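Local atomic coordinates of Ala-tRNApro hydrolase ProX (Aeropyrum pernix, PDB entry 1WDV), a protein that probably acts in trans as an editing hydrolase, deacylating tRNA(Pro) that has been mischarged with alanine. Residues R80-R83 against A84-V88. Numbering follows the deposited sequence.
Sequences RLAR and ANEVV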
loop_
_atom_site.group_PDB
_atom_site.type_symbol
_atom_site.label_atom_id
_atom_site.label_comp_id
_atom_site.label_asym_id
_atom_site.label_seq_id
_atom_site.Cartn_x
_atom_site.Cartn_y
_atom_site.Cartn_z
ATOM N N ARG A 80 12.180 -10.930 -1.063
ATOM C CA ARG A 80 11.104 -11.852 -0.717
ATOM C C ARG A 80 10.023 -11.044 -0.046
ATOM O O ARG A 80 10.240 -9.904 0.339
ATOM C CB ARG A 80 11.574 -12.958 0.245
ATOM C CG ARG A 80 11.900 -12.492 1.680
ATOM C CD ARG A 80 12.108 -13.720 2.564
ATOM N NE ARG A 80 12.634 -13.402 3.897
ATOM C CZ ARG A 80 11.918 -12.968 4.932
ATOM N NH1 ARG A 80 10.615 -12.783 4.812
ATOM N NH2 ARG A 80 12.509 -12.740 6.115
ATOM N N LEU A 81 8.843 -11.648 0.093
ATOM C CA LEU A 81 7.746 -10.994 0.792
ATOM C C LEU A 81 8.019 -11.128 2.270
ATOM O O LEU A 81 8.507 -12.176 2.710
ATOM C CB LEU A 81 6.423 -11.714 0.534
ATOM C CG LEU A 81 5.868 -11.526 -0.859
ATOM C CD1 LEU A 81 4.780 -12.582 -1.106
ATOM C CD2 LEU A 81 5.327 -10.095 -0.987
ATOM N N ALA A 82 7.755 -10.063 3.013
ATOM C CA ALA A 82 7.853 -10.105 4.477
ATOM C C ALA A 82 6.702 -11.003 4.909
ATOM O O ALA A 82 5.607 -10.972 4.314
ATOM C CB ALA A 82 7.622 -8.722 5.066
ATOM N N ARG A 83 6.939 -11.816 5.933
ATOM C CA ARG A 83 5.885 -12.667 6.481
ATOM C C ARG A 83 4.989 -11.784 7.360
ATOM O O ARG A 83 5.395 -10.699 7.778
ATOM C CB ARG A 83 6.521 -13.825 7.255
ATOM C CG ARG A 83 7.237 -14.752 6.260
ATOM C CD ARG A 83 7.855 -15.966 6.900
ATOM N NE ARG A 83 8.889 -15.602 7.837
ATOM C CZ ARG A 83 10.193 -15.571 7.569
ATOM N NH1 ARG A 83 10.680 -15.896 6.359
ATOM N NH2 ARG A 83 11.019 -15.188 8.529
ATOM N N ALA A 84 3.769 -12.224 7.638
ATOM C CA ALA A 84 2.833 -11.394 8.417
ATOM C C ALA A 84 3.343 -10.821 9.733
ATOM O O ALA A 84 3.041 -9.668 10.069
ATOM C CB ALA A 84 1.520 -12.161 8.642
ATOM N N ASN A 85 4.110 -11.602 10.490
ATOM C CA ASN A 85 4.643 -11.109 11.752
ATOM C C ASN A 85 5.662 -10.011 11.461
ATOM O O ASN A 85 5.776 -9.041 12.214
ATOM C CB ASN A 85 5.295 -12.265 12.532
ATOM C CG ASN A 85 6.478 -12.862 11.807
ATOM O OD1 ASN A 85 6.382 -13.235 10.643
ATOM N ND2 ASN A 85 7.606 -12.979 12.507
ATOM N N GLU A 86 6.383 -10.149 10.351
ATOM C CA GLU A 86 7.389 -9.156 9.982
ATOM C C GLU A 86 6.710 -7.871 9.549
ATOM O O GLU A 86 7.214 -6.779 9.820
ATOM C CB GLU A 86 8.283 -9.686 8.858
ATOM C CG GLU A 86 9.184 -10.834 9.289
ATOM C CD GLU A 86 10.007 -11.397 8.155
ATOM O OE1 GLU A 86 9.416 -11.750 7.120
ATOM O OE2 GLU A 86 11.257 -11.493 8.298
ATOM N N VAL A 87 5.590 -8.004 8.832
ATOM C CA VAL A 87 4.843 -6.827 8.386
ATOM C C VAL A 87 4.455 -5.964 9.602
ATOM O O VAL A 87 4.667 -4.753 9.608
ATOM C CB VAL A 87 3.568 -7.241 7.601
ATOM C CG1 VAL A 87 2.688 -5.999 7.276
ATOM C CG2 VAL A 87 3.967 -7.951 6.318
ATOM N N VAL A 88 3.874 -6.584 10.620
ATOM C CA VAL A 88 3.471 -5.836 11.797
ATOM C C VAL A 88 4.647 -5.244 12.552
ATOM O O VAL A 88 4.624 -4.063 12.933
ATOM C CB VAL A 88 2.651 -6.725 12.751
ATOM C CG1 VAL A 88 2.323 -5.941 14.011
ATOM C CG2 VAL A 88 1.385 -7.194 12.034
HETATM O O HOH W 1 10.359 -14.176 11.073
HETATM O O HOH W 2 7.227 -15.966 10.200
#
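Glu-86 meets Arg-80 end-on in a two-pronged salt bridge: NH1 of Arg-80 donates to OE1 of Glu-86 at 2.8 Å, and NH2 of Arg-80 reaches OE2 of Glu-86, also at 2.8 Å. The guanidinium and carboxylate lie within 7° of one plane, and both oxygens use their syn lone pairs. The anti lone pair of OE1 is taken as well, by the backbone N of Arg-83, the N-cap residue of helix 84-91, at 2.7 Å. With chi1 at -68°, CG of Glu-86 sits beside its own backbone N, and the extended chain runs back to Arg-83. The Arg-83 guanidinium stacks on the same carboxylate, the two planes 13° apart and OE1 of Glu-86 over the centre of the guanidinium; NH2 of Arg-83 stays a long 3.7 Å from OE2 of Glu-86, a contact of charge alone that completes a three-residue salt-bridge network. One water bridges Arg-83 NE and Asn-85 OD1. Further out, NH1 of Arg-80 also binds Leu-81 O at 3.0 Å, while Arg-83 O accepts Val-87 N. Strand 79-81 pairs with strand 43-50, whose Leu-49 touches both Arg-80 and Glu-86. With an alanine here instead of Glu-86, the Arg-83 N-H is likely to lose this acceptor and the two arginine charges their shared mate. Accepting three hydrogen bonds and stacked against a second guanidinium, the carboxylate is likely to remain ionised, and its negative charge would probably suit the helix N-terminus.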